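PDB 6MKE: peptidylprolyl Isomerase from Naegleria fowleri, which probably catalyses the cis-trans isomerisation of peptidyl-prolyl bonds, as other FKBP-type isomerases do, and binds the macrolide FK506 (FK5). Local coordinates for residues V44-T49 / Q64-T69; E74-W79 / L117-E122. All coordinates share one frame; numbering follows the deposited sequence. Where two conformers were deposited one is given.

Contact 1 of 2, residues V44-T49 / Q64-T69; sequences VHYTGT and QPFVFT. With FK5 (8-deethyl-8-[but-3-enyl]-ascomycin), chain E.
Y46 turns an edge toward the face of F66: the ring planes stand at 85° and the centroids are 5.5 Å apart, an offset edge-to-face pair. The touching is done near the root of the phenylalanine, where CE2 of Y46 comes to 3.7 Å from CB of F66, with that CB lying in the plane of the tyrosine ring. With CG anti to the backbone N (chi1 173°), the F66 ring extends past V44 to FK5, where its CE2 and CZ meet ligand carbons. At the ring's edge, in its plane, sits the CG2 methyl of V44, 3.9 Å from F66 CD2.

The backbone sets V44 beside F66. The two form an antiparallel hydrogen-bonded pair, V44 N to F66 O at 2.8 Å and F66 N to V44 O at 2.7 Å, and so point their side chains to the same face of the sheet. Next to them H45 and P65 lie side by side, with CE1 of H45 and CG of P65 3.9 Å apart.

Both aromatic rings present a face to C5 of FK5, and F66 CE2 approaches FK5 C4 to 3.6 Å. The hydroxyl of Y46 is hydrogen-bonded to D57, whose carboxylate also bonds the ligand. Two aromatic side chains from adjoining strands thus wall one side of the hydrophobic macrolide pocket characteristic of the FKBP fold.

Contact 2 of 2, residues E74-W79 / L117-E122; sequences EVIRGW and LMFEIE. With FK5 (8-deethyl-8-[but-3-enyl]-ascomycin), chain E.
W79 meets F119 and I121 in the FKBP fold where the start of helix 77-84 packs against the concave side of the antiparallel sheet, and its indole forms the floor of the ligand pocket. The aromatic contact is edge-to-face: the five-membered ring of W79 directs its edge at the face of F119, with planes at 88° and centroids 4.5 Å apart. NE1 of W79 lies over the centre of the phenylalanine ring, 3.4 Å from F119 CG, a placement that would suit an N-H directed into the pi cloud.

Aliphatic contacts come from both segments. I121, extended at its end (chi2 172°), lays its CD1 methyl over one face of the indole, 3.9 Å from the centroid of the six-membered ring and 24° off its normal, a CH-pi contact. From the loop before the helix, I76 reaches across with its CD1 to F119 CE2 at 4.1 Å and also touches L117 CD1. No hydrogen bond joins the two segments; the contact between them is apolar and aromatic packing.

Polar bonding is directed instead at FK5, from the loop leading into the helix. The ligand hydroxyl O10 donates to the backbone O of E74, while I76, at the N-cap position, gives its backbone N-H to FK5 O2 at 2.9 Å. At the helix start W79 N bonds back to I76 O.

The indole lies between two apolar groups: opposite the I121 methyl, C3 of the six-membered pipecolinyl ring of FK5 rests over the centre of the other face, 3.4 Å from W79 CE2.

Overall arrangement
Contact 1 is partly buried and has its centre about 8 Å from the centre of the chain, whereas contact 2 is wholly buried, its centre about 2 Å from the centre of the chain; the two contact centres are about 9 Å apart. Their strands 41-50 and 117-126 are neighbours in one sheet, joined by backbone bonds such as T49 with M118, and E74 OE2 links back to the backbone N of T69. Paired backbone defines contact 1, apolar side-chain packing contact 2. Y46 and F68 also meet W79, so aromatic packing runs continuously between the contacts, and both line the FK5 site.

Contact 1 of 2, residues V44-T49 / Q64-T69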
loop_
_atom_site.group_PDB
_atom_site.type_symbol
_atom_site.label_atom_id
_atom_site.label_comp_id
_atom_site.label_asym_id
_atom_site.label_seq_id
_atom_site.Cartn_x
_atom_site.Cartn_y
_atom_site.Cartn_z
ATOM N N VAL A 44 7.292 6.776 1.643
ATOM C CA VAL A 44 7.395 5.349 1.359
ATOM C C VAL A 44 8.124 5.100 0.043
ATOM O O VAL A 44 8.251 5.983 -0.808
ATOM C CB VAL A 44 6.009 4.657 1.295
ATOM C CG1 VAL A 44 5.217 4.884 2.570
ATOM C CG2 VAL A 44 5.231 5.139 0.081
ATOM N N HIS A 45 8.610 3.869 -0.101
ATOM C CA HIS A 45 8.901 3.259 -1.390
ATOM C C HIS A 45 7.777 2.287 -1.725
ATOM O O HIS A 45 7.224 1.634 -0.837
ATOM C CB HIS A 45 10.230 2.499 -1.371
ATOM C CG HIS A 45 11.441 3.376 -1.312
ATOM N ND1 HIS A 45 11.511 4.597 -1.947
ATOM C CD2 HIS A 45 12.636 3.200 -0.700
ATOM C CE1 HIS A 45 12.696 5.137 -1.724
ATOM N NE2 HIS A 45 13.397 4.311 -0.969
ATOM N N TYR A 46 7.438 2.183 -3.007
ATOM C CA TYR A 46 6.412 1.223 -3.377
ATOM C C TYR A 46 6.649 0.691 -4.780
ATOM O O TYR A 46 7.331 1.306 -5.604
ATOM C CB TYR A 46 4.998 1.818 -3.250
ATOM C CG TYR A 46 4.566 2.746 -4.364
ATOM C CD1 TYR A 46 4.032 2.246 -5.550
ATOM C CD2 TYR A 46 4.650 4.125 -4.212
ATOM C CE1 TYR A 46 3.630 3.095 -6.563
ATOM C CE2 TYR A 46 4.242 4.980 -5.214
ATOM C CZ TYR A 46 3.732 4.462 -6.386
ATOM O OH TYR A 46 3.326 5.316 -7.385
ATOM N N THR A 47 6.070 -0.482 -5.027
ATOM C CA THR A 47 6.017 -1.104 -6.341
ATOM C C THR A 47 4.664 -1.779 -6.472
ATOM O O THR A 47 4.285 -2.576 -5.611
ATOM C CB THR A 47 7.144 -2.130 -6.531
ATOM O OG1 THR A 47 8.414 -1.471 -6.448
ATOM C CG2 THR A 47 7.018 -2.815 -7.882
ATOM N N GLY A 48 3.938 -1.457 -7.532
ATOM C CA GLY A 48 2.605 -1.995 -7.764
ATOM C C GLY A 48 2.614 -2.998 -8.904
ATOM O O GLY A 48 3.228 -2.758 -9.947
ATOM N N THR A 49 1.917 -4.115 -8.700
ATOM C CA THR A 49 1.787 -5.150 -9.712
ATOM C C THR A 49 0.343 -5.623 -9.768
ATOM O O THR A 49 -0.422 -5.471 -8.813
ATOM C CB THR A 49 2.703 -6.355 -9.434
ATOM O OG1 THR A 49 2.471 -6.836 -8.103
ATOM C CG2 THR A 49 4.177 -5.981 -9.593
ATOM N N GLN A 64 12.895 8.647 -5.994
ATOM C CA GLN A 64 12.715 9.304 -4.706
ATOM C C GLN A 64 11.477 8.719 -4.042
ATOM O O GLN A 64 10.627 8.131 -4.721
ATOM C CB GLN A 64 12.584 10.828 -4.872
ATOM C CG GLN A 64 11.311 11.285 -5.557
ATOM C CD GLN A 64 11.204 12.796 -5.606
ATOM O OE1 GLN A 64 12.191 13.505 -5.410
ATOM N NE2 GLN A 64 10.002 13.297 -5.864
ATOM N N PRO A 65 11.350 8.851 -2.722
ATOM C CA PRO A 65 10.193 8.268 -2.035
ATOM C C PRO A 65 8.892 8.939 -2.446
ATOM O O PRO A 65 8.862 10.077 -2.919
ATOM C CB PRO A 65 10.492 8.517 -0.551
ATOM C CG PRO A 65 11.966 8.787 -0.485
ATOM C CD PRO A 65 12.298 9.462 -1.772
ATOM N N PHE A 66 7.800 8.202 -2.259
ATOM C CA PHE A 66 6.460 8.732 -2.464
ATOM C C PHE A 66 5.918 9.267 -1.146
ATOM O O PHE A 66 6.085 8.641 -0.096
ATOM C CB PHE A 66 5.530 7.655 -3.022
ATOM C CG PHE A 66 4.091 8.076 -3.101
ATOM C CD1 PHE A 66 3.669 8.970 -4.071
ATOM C CD2 PHE A 66 3.158 7.571 -2.212
ATOM C CE1 PHE A 66 2.342 9.356 -4.148
ATOM C CE2 PHE A 66 1.829 7.957 -2.280
ATOM C CZ PHE A 66 1.421 8.848 -3.251
ATOM N N VAL A 67 5.276 10.432 -1.204
ATOM C CA VAL A 67 4.819 11.143 -0.015
ATOM C C VAL A 67 3.331 11.434 -0.155
ATOM O O VAL A 67 2.892 11.961 -1.183
ATOM C CB VAL A 67 5.610 12.446 0.206
ATOM C CG1 VAL A 67 5.082 13.197 1.422
ATOM C CG2 VAL A 67 7.096 12.144 0.360
ATOM N N PHE A 68 2.560 11.088 0.875
ATOM C CA PHE A 68 1.133 11.378 0.909
ATOM C C PHE A 68 0.711 11.571 2.358
ATOM O O PHE A 68 1.417 11.172 3.288
ATOM C CB PHE A 68 0.307 10.268 0.232
ATOM C CG PHE A 68 0.107 9.030 1.079
ATOM C CD1 PHE A 68 -1.055 8.857 1.817
ATOM C CD2 PHE A 68 1.064 8.029 1.108
ATOM C CE1 PHE A 68 -1.251 7.721 2.583
ATOM C CE2 PHE A 68 0.871 6.884 1.866
ATOM C CZ PHE A 68 -0.285 6.733 2.610
ATOM N N THR A 69 -0.450 12.196 2.543
ATOM C CA THR A 69 -0.980 12.470 3.872
ATOM C C THR A 69 -1.932 11.351 4.284
ATOM O O THR A 69 -2.909 11.069 3.582
ATOM C CB THR A 69 -1.692 13.822 3.908
ATOM O OG1 THR A 69 -0.784 14.849 3.494
ATOM C CG2 THR A 69 -2.168 14.131 5.319
HETATM C C1 FK5 E . -3.107 6.065 -5.254
HETATM C C2 FK5 E . -2.214 4.827 -5.312
HETATM C C3 FK5 E . -1.543 4.551 -3.966
HETATM C C4 FK5 E . -0.371 5.500 -3.737
HETATM C C5 FK5 E . 0.619 5.435 -4.885
HETATM C C6 FK5 E . -0.063 5.731 -6.203
HETATM C C8 FK5 E . -1.362 3.990 -7.411
HETATM C C9 FK5 E . -0.261 3.885 -8.474
HETATM C C10 FK5 E . -0.377 4.711 -9.773
HETATM C C11 FK5 E . -1.838 5.031 -10.129
HETATM C C12 FK5 E . -1.900 6.196 -11.119
HETATM C C13 FK5 E . -1.093 7.389 -10.651
HETATM C C14 FK5 E . 0.335 6.953 -10.351
HETATM C C15 FK5 E . 1.228 8.043 -9.782
HETATM C C16 FK5 E . 0.613 8.851 -8.653
HETATM C C17 FK5 E . 1.591 9.762 -7.897
HETATM C C18 FK5 E . 1.760 11.114 -8.603
HETATM C C19 FK5 E . 0.601 12.070 -8.459
HETATM C C20 FK5 E . -0.424 12.041 -9.302
HETATM C C21 FK5 E . -1.697 12.850 -9.223
HETATM C C22 FK5 E . -2.759 11.959 -8.576
HETATM C C23 FK5 E . -2.711 11.887 -7.065
HETATM C C24 FK5 E . -3.455 10.706 -6.443
HETATM C C25 FK5 E . -2.700 9.370 -6.510
HETATM C C26 FK5 E . -3.623 8.200 -6.119
HETATM C C27 FK5 E . -4.856 8.061 -6.986
HETATM C C28 FK5 E . -6.066 8.219 -6.463
HETATM C C29 FK5 E . -7.386 8.216 -7.168
HETATM C C30 FK5 E . -8.430 7.407 -6.377
HETATM C C31 FK5 E . -9.790 7.395 -7.047
HETATM C C32 FK5 E . -10.285 8.828 -7.184
HETATM C C33 FK5 E . -9.299 9.655 -7.988
HETATM C C34 FK5 E . -7.913 9.651 -7.349
HETATM C C35 FK5 E . -2.577 3.816 -10.685
HETATM C C36 FK5 E . 2.951 9.090 -7.731
HETATM C C37 FK5 E . 0.678 12.995 -7.278
HETATM C C38 FK5 E . -2.124 13.299 -10.633
HETATM C C39 FK5 E . -3.227 14.308 -10.605
HETATM C C40 FK5 E . -3.102 15.557 -10.283
HETATM C C41 FK5 E . -1.442 9.393 -5.644
HETATM C C42 FK5 E . -4.611 7.759 -8.436
HETATM C C43 FK5 E . -2.303 9.138 -11.733
HETATM C C44 FK5 E . 2.878 8.646 -11.397
HETATM C C45 FK5 E . -11.098 5.418 -6.745
HETATM N N7 FK5 E . -1.215 4.846 -6.387
HETATM O O1 FK5 E . -2.815 6.999 -6.176
HETATM O O2 FK5 E . -3.989 6.188 -4.453
HETATM O O3 FK5 E . -2.332 3.253 -7.537
HETATM O O4 FK5 E . 0.691 3.157 -8.271
HETATM O O5 FK5 E . 0.309 5.889 -9.392
HETATM O O6 FK5 E . 0.271 4.231 -10.905
HETATM O O7 FK5 E . -1.091 8.401 -11.658
HETATM O O8 FK5 E . 1.588 8.905 -10.862
HETATM O O9 FK5 E . -3.581 11.337 -9.213
HETATM O O10 FK5 E . -3.730 11.005 -5.073
HETATM O O11 FK5 E . -10.748 6.701 -6.248
HETATM O O12 FK5 E . -11.574 8.859 -7.798
HETATM O O HOH W 1 10.986 5.150 -4.243
#

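Contact 2 of 2, residues E74-W79 / L117-E122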
loop_
_atom_site.group_PDB
_atom_site.type_symbol
_atom_site.label_atom_id
_atom_site.label_comp_id
_atom_site.label_asym_id
_atom_site.label_seq_id
_atom_site.Cartn_x
_atom_site.Cartn_y
_atom_site.Cartn_z
ATOM N N GLU A 74 -6.750 10.904 0.108
ATOM C CA GLU A 74 -6.192 11.260 -1.189
ATOM C C GLU A 74 -5.589 10.066 -1.917
ATOM O O GLU A 74 -5.212 10.199 -3.085
ATOM C CB GLU A 74 -5.137 12.358 -1.022
ATOM C CG GLU A 74 -3.949 11.961 -0.155
ATOM C CD GLU A 74 -3.018 13.127 0.136
ATOM O OE1 GLU A 74 -3.504 14.279 0.208
ATOM O OE2 GLU A 74 -1.800 12.892 0.287
ATOM N N VAL A 75 -5.485 8.913 -1.260
ATOM C CA VAL A 75 -5.040 7.682 -1.893
ATOM C C VAL A 75 -6.156 6.651 -1.768
ATOM O O VAL A 75 -7.142 6.854 -1.059
ATOM C CB VAL A 75 -3.725 7.145 -1.290
ATOM C CG1 VAL A 75 -2.576 8.095 -1.579
ATOM C CG2 VAL A 75 -3.877 6.923 0.204
ATOM N N ILE A 76 -5.981 5.526 -2.468
ATOM C CA ILE A 76 -7.002 4.489 -2.452
ATOM C C ILE A 76 -7.172 3.947 -1.038
ATOM O O ILE A 76 -6.239 3.946 -0.225
ATOM C CB ILE A 76 -6.672 3.358 -3.442
ATOM C CG1 ILE A 76 -5.329 2.707 -3.105
ATOM C CG2 ILE A 76 -6.675 3.887 -4.874
ATOM C CD1 ILE A 76 -4.948 1.588 -4.056
ATOM N N ARG A 77 -8.391 3.487 -0.748
ATOM C CA ARG A 77 -8.747 3.066 0.604
ATOM C C ARG A 77 -7.785 2.015 1.148
ATOM O O ARG A 77 -7.414 2.052 2.327
ATOM C CB ARG A 77 -10.181 2.537 0.602
ATOM C CG ARG A 77 -10.734 2.164 1.959
ATOM C CD ARG A 77 -12.253 2.148 1.913
ATOM N NE ARG A 77 -12.770 1.144 0.988
ATOM C CZ ARG A 77 -13.373 0.024 1.370
ATOM N NH1 ARG A 77 -13.541 -0.232 2.659
ATOM N NH2 ARG A 77 -13.818 -0.837 0.465
ATOM N N GLY A 78 -7.370 1.071 0.302
ATOM C CA GLY A 78 -6.443 0.044 0.749
ATOM C C GLY A 78 -5.125 0.599 1.250
ATOM O O GLY A 78 -4.506 0.021 2.147
ATOM N N TRP A 79 -4.677 1.724 0.688
ATOM C CA TRP A 79 -3.423 2.328 1.131
ATOM C C TRP A 79 -3.574 3.027 2.476
ATOM O O TRP A 79 -2.704 2.896 3.344
ATOM C CB TRP A 79 -2.907 3.311 0.078
ATOM C CG TRP A 79 -1.841 2.741 -0.811
ATOM C CD1 TRP A 79 -1.960 1.678 -1.661
ATOM C CD2 TRP A 79 -0.494 3.213 -0.945
ATOM N NE1 TRP A 79 -0.770 1.460 -2.313
ATOM C CE2 TRP A 79 0.144 2.390 -1.893
ATOM C CE3 TRP A 79 0.232 4.256 -0.361
ATOM C CZ2 TRP A 79 1.474 2.575 -2.265
ATOM C CZ3 TRP A 79 1.552 4.434 -0.727
ATOM C CH2 TRP A 79 2.159 3.599 -1.672
ATOM N N LEU A 117 -5.012 -5.252 -6.785
ATOM C CA LEU A 117 -3.691 -4.652 -6.870
ATOM C C LEU A 117 -2.788 -5.234 -5.794
ATOM O O LEU A 117 -3.201 -5.395 -4.640
ATOM C CB LEU A 117 -3.762 -3.130 -6.726
ATOM C CG LEU A 117 -4.619 -2.395 -7.758
ATOM C CD1 LEU A 117 -4.502 -0.884 -7.572
ATOM C CD2 LEU A 117 -4.240 -2.809 -9.175
ATOM N N MET A 118 -1.562 -5.561 -6.182
ATOM C CA MET A 118 -0.526 -5.992 -5.259
ATOM C C MET A 118 0.470 -4.854 -5.102
ATOM O O MET A 118 0.945 -4.302 -6.099
ATOM C CB MET A 118 0.178 -7.254 -5.765
ATOM C CG MET A 118 -0.760 -8.348 -6.255
ATOM S SD MET A 118 -1.869 -8.999 -4.986
ATOM C CE MET A 118 -0.690 -9.644 -3.803
ATOM N N PHE A 119 0.770 -4.492 -3.856
ATOM C CA PHE A 119 1.700 -3.408 -3.568
ATOM C C PHE A 119 2.754 -3.864 -2.573
ATOM O O PHE A 119 2.428 -4.429 -1.526
ATOM C CB PHE A 119 0.982 -2.179 -2.997
ATOM C CG PHE A 119 0.329 -1.315 -4.033
ATOM C CD1 PHE A 119 1.078 -0.430 -4.787
ATOM C CD2 PHE A 119 -1.040 -1.366 -4.229
ATOM C CE1 PHE A 119 0.476 0.374 -5.732
ATOM C CE2 PHE A 119 -1.650 -0.556 -5.168
ATOM C CZ PHE A 119 -0.891 0.312 -5.922
ATOM N N GLU A 120 4.010 -3.606 -2.907
ATOM C CA GLU A 120 5.130 -3.777 -1.990
ATOM C C GLU A 120 5.482 -2.393 -1.452
ATOM O O GLU A 120 5.998 -1.551 -2.190
ATOM C CB GLU A 120 6.307 -4.430 -2.708
ATOM C CG GLU A 120 7.477 -4.794 -1.829
ATOM C CD GLU A 120 8.560 -5.509 -2.609
ATOM O OE1 GLU A 120 8.322 -6.658 -3.043
ATOM O OE2 GLU A 120 9.636 -4.910 -2.812
ATOM N N ILE A 121 5.182 -2.149 -0.174
ATOM C CA ILE A 121 5.340 -0.834 0.440
ATOM C C ILE A 121 6.355 -0.916 1.572
ATOM O O ILE A 121 6.322 -1.849 2.383
ATOM C CB ILE A 121 3.993 -0.297 0.967
ATOM C CG1 ILE A 121 2.926 -0.334 -0.129
ATOM C CG2 ILE A 121 4.150 1.113 1.513
ATOM C CD1 ILE A 121 1.534 -0.005 0.374
ATOM N N GLU A 122 7.250 0.069 1.633
ATOM C CA GLU A 122 8.203 0.205 2.730
ATOM C C GLU A 122 7.983 1.550 3.408
ATOM O O GLU A 122 8.146 2.601 2.778
ATOM C CB GLU A 122 9.647 0.082 2.238
ATOM C CG GLU A 122 10.675 0.316 3.337
ATOM C CD GLU A 122 12.103 0.199 2.846
ATOM O OE1 GLU A 122 12.302 -0.051 1.640
ATOM O OE2 GLU A 122 13.027 0.356 3.670
HETATM C C1 FK5 E . -3.107 6.065 -5.254
HETATM C C2 FK5 E . -2.214 4.827 -5.312
HETATM C C3 FK5 E . -1.543 4.551 -3.966
HETATM C C4 FK5 E . -0.371 5.500 -3.737
HETATM C C5 FK5 E . 0.619 5.435 -4.885
HETATM C C6 FK5 E . -0.063 5.731 -6.203
HETATM C C8 FK5 E . -1.362 3.990 -7.411
HETATM C C9 FK5 E . -0.261 3.885 -8.474
HETATM C C10 FK5 E . -0.377 4.711 -9.773
HETATM C C11 FK5 E . -1.838 5.031 -10.129
HETATM C C12 FK5 E . -1.900 6.196 -11.119
HETATM C C13 FK5 E . -1.093 7.389 -10.651
HETATM C C14 FK5 E . 0.335 6.953 -10.351
HETATM C C15 FK5 E . 1.228 8.043 -9.782
HETATM C C16 FK5 E . 0.613 8.851 -8.653
HETATM C C17 FK5 E . 1.591 9.762 -7.897
HETATM C C18 FK5 E . 1.760 11.114 -8.603
HETATM C C19 FK5 E . 0.601 12.070 -8.459
HETATM C C20 FK5 E . -0.424 12.041 -9.302
HETATM C C21 FK5 E . -1.697 12.850 -9.223
HETATM C C22 FK5 E . -2.759 11.959 -8.576
HETATM C C23 FK5 E . -2.711 11.887 -7.065
HETATM C C24 FK5 E . -3.455 10.706 -6.443
HETATM C C25 FK5 E . -2.700 9.370 -6.510
HETATM C C26 FK5 E . -3.623 8.200 -6.119
HETATM C C27 FK5 E . -4.856 8.061 -6.986
HETATM C C28 FK5 E . -6.066 8.219 -6.463
HETATM C C29 FK5 E . -7.386 8.216 -7.168
HETATM C C30 FK5 E . -8.430 7.407 -6.377
HETATM C C31 FK5 E . -9.790 7.395 -7.047
HETATM C C32 FK5 E . -10.285 8.828 -7.184
HETATM C C33 FK5 E . -9.299 9.655 -7.988
HETATM C C34 FK5 E . -7.913 9.651 -7.349
HETATM C C35 FK5 E . -2.577 3.816 -10.685
HETATM C C36 FK5 E . 2.951 9.090 -7.731
HETATM C C37 FK5 E . 0.678 12.995 -7.278
HETATM C C38 FK5 E . -2.124 13.299 -10.633
HETATM C C39 FK5 E . -3.227 14.308 -10.605
HETATM C C40 FK5 E . -3.102 15.557 -10.283
HETATM C C41 FK5 E . -1.442 9.393 -5.644
HETATM C C42 FK5 E . -4.611 7.759 -8.436
HETATM C C43 FK5 E . -2.303 9.138 -11.733
HETATM C C44 FK5 E . 2.878 8.646 -11.397
HETATM C C45 FK5 E . -11.098 5.418 -6.745
HETATM N N7 FK5 E . -1.215 4.846 -6.387
HETATM O O1 FK5 E . -2.815 6.999 -6.176
HETATM O O2 FK5 E . -3.989 6.188 -4.453
HETATM O O3 FK5 E . -2.332 3.253 -7.537
HETATM O O4 FK5 E . 0.691 3.157 -8.271
HETATM O O5 FK5 E . 0.309 5.889 -9.392
HETATM O O6 FK5 E . 0.271 4.231 -10.905
HETATM O O7 FK5 E . -1.091 8.401 -11.658
HETATM O O8 FK5 E . 1.588 8.905 -10.862
HETATM O O9 FK5 E . -3.581 11.337 -9.213
HETATM O O10 FK5 E . -3.730 11.005 -5.073
HETATM O O11 FK5 E . -10.748 6.701 -6.248
HETATM O O12 FK5 E . -11.574 8.859 -7.798
#